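Local coordinates for protein filamentous hemagglutinin (Bordetella pertussis, PDB 1RWR) that acts as an adhesin of the bacterium, its secretion domain probably directing export of the protein through the two-partner secretion pathway, at residues L77-T81 with R128-N132; L169-S175 with T220-Y226. All blocks are in the same frame, centred on the assembly; numbering follows the deposited sequence.

Contact 1: residues L77-T81 with R128-N132; sequences LAEVT and RPSVN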
loop_
_atom_site.group_PDB
_atom_site.type_symbol
_atom_site.label_atom_id
_atom_site.label_comp_id
_atom_site.label_asym_id
_atom_site.label_seq_id
_atom_site.Cartn_x
_atom_site.Cartn_y
_atom_site.Cartn_z
ATOM N N LEU A 77 1.753 -12.342 -2.023
ATOM C CA LEU A 77 1.515 -11.482 -3.141
ATOM C C LEU A 77 0.281 -11.957 -3.896
ATOM O O LEU A 77 0.192 -13.134 -4.267
ATOM C CB LEU A 77 2.694 -11.628 -4.084
ATOM C CG LEU A 77 2.629 -10.945 -5.443
ATOM C CD1 LEU A 77 2.463 -9.421 -5.358
ATOM C CD2 LEU A 77 3.925 -11.292 -6.171
ATOM N N ALA A 78 -0.649 -11.048 -4.112
ATOM C CA ALA A 78 -1.800 -11.242 -4.952
ATOM C C ALA A 78 -1.602 -10.308 -6.130
ATOM O O ALA A 78 -1.590 -9.094 -5.940
ATOM C CB ALA A 78 -3.109 -10.852 -4.191
ATOM N N GLU A 79 -1.428 -10.865 -7.323
ATOM C CA GLU A 79 -1.178 -10.109 -8.550
ATOM C C GLU A 79 -2.309 -10.329 -9.525
ATOM O O GLU A 79 -2.627 -11.470 -9.826
ATOM C CB GLU A 79 0.101 -10.629 -9.230
ATOM C CG GLU A 79 0.437 -9.889 -10.505
ATOM C CD GLU A 79 1.522 -10.549 -11.350
ATOM O OE1 GLU A 79 2.106 -11.543 -10.915
ATOM O OE2 GLU A 79 1.852 -10.013 -12.439
ATOM N N VAL A 80 -2.922 -9.264 -10.006
ATOM C CA VAL A 80 -3.955 -9.375 -11.023
ATOM C C VAL A 80 -3.306 -9.391 -12.402
ATOM O O VAL A 80 -2.540 -8.491 -12.747
ATOM C CB VAL A 80 -4.972 -8.228 -10.935
ATOM C CG1 VAL A 80 -5.928 -8.237 -12.149
ATOM C CG2 VAL A 80 -5.760 -8.317 -9.665
ATOM N N THR A 81 -3.666 -10.402 -13.205
ATOM C CA THR A 81 -3.074 -10.599 -14.526
ATOM C C THR A 81 -3.930 -10.122 -15.705
ATOM O O THR A 81 -3.407 -10.039 -16.814
ATOM C CB THR A 81 -2.793 -12.060 -14.755
ATOM O OG1 THR A 81 -4.056 -12.730 -14.832
ATOM C CG2 THR A 81 -2.098 -12.653 -13.629
ATOM N N ARG A 128 4.014 -4.097 -11.754
ATOM C CA ARG A 128 4.089 -5.481 -12.134
ATOM C C ARG A 128 5.214 -6.161 -11.333
ATOM O O ARG A 128 6.355 -5.723 -11.392
ATOM C CB ARG A 128 4.361 -5.592 -13.633
ATOM C CG ARG A 128 4.490 -6.969 -14.116
ATOM C CD ARG A 128 3.202 -7.741 -14.004
ATOM N NE ARG A 128 2.159 -7.307 -14.957
ATOM C CZ ARG A 128 0.865 -7.474 -14.764
ATOM N NH1 ARG A 128 0.393 -8.035 -13.620
ATOM N NH2 ARG A 128 0.026 -7.071 -15.702
ATOM N N PRO A 129 4.899 -7.222 -10.595
ATOM C CA PRO A 129 5.924 -7.866 -9.762
ATOM C C PRO A 129 6.884 -8.716 -10.551
ATOM O O PRO A 129 6.452 -9.402 -11.462
ATOM C CB PRO A 129 5.147 -8.781 -8.835
ATOM C CG PRO A 129 3.724 -8.613 -9.183
ATOM C CD PRO A 129 3.588 -7.850 -10.428
ATOM N N SER A 130 8.148 -8.643 -10.193
ATOM C CA SER A 130 9.145 -9.639 -10.588
ATOM C C SER A 130 9.611 -10.312 -9.313
ATOM O O SER A 130 10.162 -9.640 -8.439
ATOM C CB SER A 130 10.306 -8.949 -11.278
ATOM O OG SER A 130 9.925 -8.646 -12.603
ATOM N N VAL A 131 9.420 -11.621 -9.206
ATOM C CA VAL A 131 9.748 -12.377 -8.003
ATOM C C VAL A 131 10.895 -13.376 -8.296
ATOM O O VAL A 131 10.779 -14.207 -9.191
ATOM C CB VAL A 131 8.532 -13.150 -7.494
ATOM C CG1 VAL A 131 8.899 -14.013 -6.286
ATOM C CG2 VAL A 131 7.374 -12.197 -7.170
ATOM N N ASN A 132 11.968 -13.267 -7.524
ATOM C CA ASN A 132 13.140 -14.140 -7.603
ATOM C C ASN A 132 13.415 -14.620 -6.198
ATOM O O ASN A 132 14.116 -13.978 -5.444
ATOM C CB ASN A 132 14.360 -13.370 -8.177
ATOM C CG ASN A 132 15.654 -14.209 -8.205
ATOM O OD1 ASN A 132 15.606 -15.396 -8.502
ATOM N ND2 ASN A 132 16.805 -13.583 -7.914
HETATM O O HOH W 1 4.998 -11.455 -12.001
HETATM O O HOH W 2 -2.679 -7.034 -15.195
#

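Contact 2: residues L169-S175 with T220-Y226; sequences LQGAVSS and TAAGAMY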
loop_
_atom_site.group_PDB
_atom_site.type_symbol
_atom_site.label_atom_id
_atom_site.label_comp_id
_atom_site.label_asym_id
_atom_site.label_seq_id
_atom_site.Cartn_x
_atom_site.Cartn_y
_atom_site.Cartn_z
ATOM N N LEU A 169 -5.393 10.789 -2.722
ATOM C CA LEU A 169 -5.659 10.601 -1.303
ATOM C C LEU A 169 -6.880 11.416 -0.916
ATOM O O LEU A 169 -6.774 12.626 -0.689
ATOM C CB LEU A 169 -4.461 11.002 -0.475
ATOM C CG LEU A 169 -3.147 10.284 -0.813
ATOM C CD1 LEU A 169 -1.952 10.970 -0.190
ATOM C CD2 LEU A 169 -3.255 8.787 -0.431
ATOM N N GLN A 170 -8.018 10.739 -0.869
ATOM C CA GLN A 170 -9.319 11.356 -0.572
ATOM C C GLN A 170 -9.981 10.768 0.680
ATOM O O GLN A 170 -11.204 10.882 0.888
ATOM C CB GLN A 170 -10.228 11.266 -1.785
ATOM C CG GLN A 170 -9.667 12.027 -2.968
ATOM C CD GLN A 170 -10.300 11.649 -4.299
ATOM O OE1 GLN A 170 -11.314 10.957 -4.356
ATOM N NE2 GLN A 170 -9.705 12.134 -5.374
ATOM N N GLY A 171 -9.152 10.158 1.535
ATOM C CA GLY A 171 -9.578 9.621 2.810
ATOM C C GLY A 171 -8.348 9.449 3.678
ATOM O O GLY A 171 -7.225 9.477 3.161
ATOM N N ALA A 172 -8.555 9.300 4.979
ATOM C CA ALA A 172 -7.449 9.334 5.930
ATOM C C ALA A 172 -6.696 8.017 5.974
ATOM O O ALA A 172 -7.265 6.940 5.793
ATOM C CB ALA A 172 -7.952 9.697 7.285
ATOM N N VAL A 173 -5.399 8.110 6.198
ATOM C CA VAL A 173 -4.569 6.940 6.441
ATOM C C VAL A 173 -4.000 7.142 7.821
ATOM O O VAL A 173 -3.300 8.139 8.065
ATOM C CB VAL A 173 -3.473 6.857 5.414
ATOM C CG1 VAL A 173 -2.539 5.687 5.684
ATOM C CG2 VAL A 173 -4.086 6.742 4.032
ATOM N N SER A 174 -4.349 6.264 8.750
ATOM C CA SER A 174 -3.926 6.444 10.148
ATOM C C SER A 174 -3.900 5.144 10.890
ATOM O O SER A 174 -4.403 4.119 10.438
ATOM C CB SER A 174 -4.869 7.391 10.905
ATOM O OG SER A 174 -6.113 6.739 11.011
ATOM N N SER A 175 -3.290 5.171 12.054
ATOM C CA SER A 175 -3.452 4.096 12.978
ATOM C C SER A 175 -4.222 4.680 14.155
ATOM O O SER A 175 -4.196 5.882 14.401
ATOM C CB SER A 175 -2.126 3.533 13.455
ATOM O OG SER A 175 -1.359 3.024 12.367
ATOM N N THR A 220 -6.507 15.592 -0.913
ATOM C CA THR A 220 -7.435 16.646 -0.484
ATOM C C THR A 220 -7.416 16.797 1.021
ATOM O O THR A 220 -6.767 16.054 1.713
ATOM C CB THR A 220 -8.869 16.292 -0.917
ATOM O OG1 THR A 220 -9.297 15.098 -0.269
ATOM C CG2 THR A 220 -8.970 15.932 -2.395
ATOM N N ALA A 221 -8.210 17.733 1.531
ATOM C CA ALA A 221 -8.324 17.903 2.970
ATOM C C ALA A 221 -8.717 16.612 3.665
ATOM O O ALA A 221 -8.325 16.410 4.797
ATOM C CB ALA A 221 -9.330 19.009 3.301
ATOM N N ALA A 222 -9.475 15.746 2.985
ATOM C CA ALA A 222 -9.910 14.474 3.560
ATOM C C ALA A 222 -8.755 13.459 3.705
ATOM O O ALA A 222 -8.878 12.503 4.457
ATOM C CB ALA A 222 -11.018 13.864 2.746
ATOM N N GLY A 223 -7.667 13.683 2.978
ATOM C CA GLY A 223 -6.542 12.749 2.933
ATOM C C GLY A 223 -5.523 12.974 4.044
ATOM O O GLY A 223 -4.323 12.841 3.803
ATOM N N ALA A 224 -5.980 13.279 5.252
ATOM C CA ALA A 224 -5.078 13.461 6.389
ATOM C C ALA A 224 -4.341 12.153 6.688
ATOM O O ALA A 224 -4.888 11.080 6.488
ATOM C CB ALA A 224 -5.842 13.907 7.615
ATOM N N MET A 225 -3.096 12.263 7.139
ATOM C CA MET A 225 -2.279 11.090 7.453
ATOM C C MET A 225 -1.641 11.203 8.824
ATOM O O MET A 225 -1.195 12.291 9.229
ATOM C CB MET A 225 -1.198 10.905 6.409
ATOM C CG MET A 225 -1.705 10.828 5.005
ATOM S SD MET A 225 -0.325 10.591 3.813
ATOM C CE MET A 225 -0.056 11.966 3.345
ATOM N N TYR A 226 -1.586 10.062 9.513
ATOM C CA TYR A 226 -0.948 9.942 10.819
ATOM C C TYR A 226 -0.115 8.661 10.807
ATOM O O TYR A 226 -0.647 7.563 10.708
ATOM C CB TYR A 226 -2.010 9.972 11.883
ATOM C CG TYR A 226 -1.546 9.750 13.312
ATOM C CD1 TYR A 226 -0.552 10.546 13.864
ATOM C CD2 TYR A 226 -2.131 8.784 14.118
ATOM C CE1 TYR A 226 -0.111 10.354 15.176
ATOM C CE2 TYR A 226 -1.687 8.583 15.441
ATOM C CZ TYR A 226 -0.673 9.394 15.945
ATOM O OH TYR A 226 -0.204 9.287 17.237
HETATM O O HOH W 3 -4.408 9.851 3.024
HETATM O O HOH W 4 -0.154 4.835 10.519
#

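Contact 1: residues L77-T81 with R128-N132
Arg128 reaches across to Glu79 and grips the end of strand 75-80. Its NH1 lies 2.7 Å from Glu79 OE2 in a salt bridge. That bond is bent, with an N-H...O angle of 134°, and it uses the carboxylate lone pair that faces away from OE1. The carboxylate and guanidinium planes are turned 47° apart, so the two groups do not pair flat. The same NH1 gives a straighter bond to Val80 O, 3.1 Å away and nearly in the guanidinium plane. The arginine chain bends at chi2 and chi3, which curls its end back to these two acceptors. The tightly packed part centres on the buried Pro129 ring, with Glu79 and Leu77 against it. Pro129 CD packs 3.5 Å from Glu79 CD, and the two side chains cross obliquely. Farther along, Leu77 CD2 sits 3.9 Å from Pro129 CB and meets Val131 CG2 tip to tip at 3.7 Å. The fold is a right-handed parallel beta-helix. Strand 75-80 belongs to one of its long parallel sheets, between strands 31-36 and 99-104. Strand 128-132 is the outer strand of a small antiparallel sheet set beside that sheet; the two strands do not pair, and apart from Val80 O the direct contact is made by side chains. Glu79 OE1 has its own partners in strand 31-36, a salt bridge to Lys35 NZ and a hydrogen bond to His33 NE2. These would probably favour a charged carboxylate. The polar rim is looser and holds two waters. One water donates to both Glu79 OE1 and Pro129 O, the latter at 2.6 Å. A second links Val80 O to Arg128 NH2, and lies in the guanidinium plane. Val131 is partly exposed, and only its CG2 touches Leu77.

Contact 2: residues L169-S175 with T220-Y226
Met225 CG stands anti to its own carbonyl carbon (chi1 -55°), and a bend at chi3 carries CE to within 4.1 Å of Leu169 CD1. Tyr226 CG is anti to its backbone N (chi1 175°), which sets the ring beside Ser175. Segments 169-175 and 220-226 belong to neighbouring coils of the parallel beta-helix and run side by side in the same direction. Three backbone bonds join them. Thr220 N donates to Leu169 O at 3.0 Å. Val173 N then donates to Ala224 O, and Tyr226 N to Val173 O, forming a single parallel bridge of Val173 with Met225. CA-H...O contacts add to these bonds, among them Met225 CA to Val173 O at 3.2 Å. Before the bridge, residues 220-223 make a type I turn. Gly223 CA comes within 3.6 Å of Leu169 O there, and its CA-H points at Gly171 O, with CA and O 3.4 Å apart. Leu169, Val173 and Met225 are buried. Leu169 and Met225 cross at about a right angle, and Val173 CB approaches Met225 CG. Ile184 of strand 183-188 touches both Val173 and Met225, and Gln243 of the next coil touches Leu169 and Met225. At the turn, Gln170 CG rests 4.0 Å from Thr220 CG2, and Ala222 CB lies against Gln170 O. Two waters join the coils. One donates to Gly171 O and, weakly, to Gly223 O. The other accepts from Ser175 OG and donates to Tyr226 O. Ser174 CB and Tyr226 CB pack 4.0 Å apart. Ser175 O lies in the plane of the Tyr226 ring at its edge, 3.6 Å from CD2.

From the N terminus the chain reaches 77-81 first, and contact 1 closes a loop of 46 residues when 128-132 comes back against it. Only then does the chain enter 169-175. Contact 2 closes a second loop, of 44 residues, at 220-226. The two loops follow in series, neither nested nor crossed. Their centres are 27 Å apart, on opposite sides of the chain's centre, and their nearest atoms are about 19 Å apart. Contact 1 ties the small antiparallel sheet of strand 128-132 to a long parallel sheet of the beta-helix. Contact 2 instead joins successive coils of the helix itself, at a later stage of the chain.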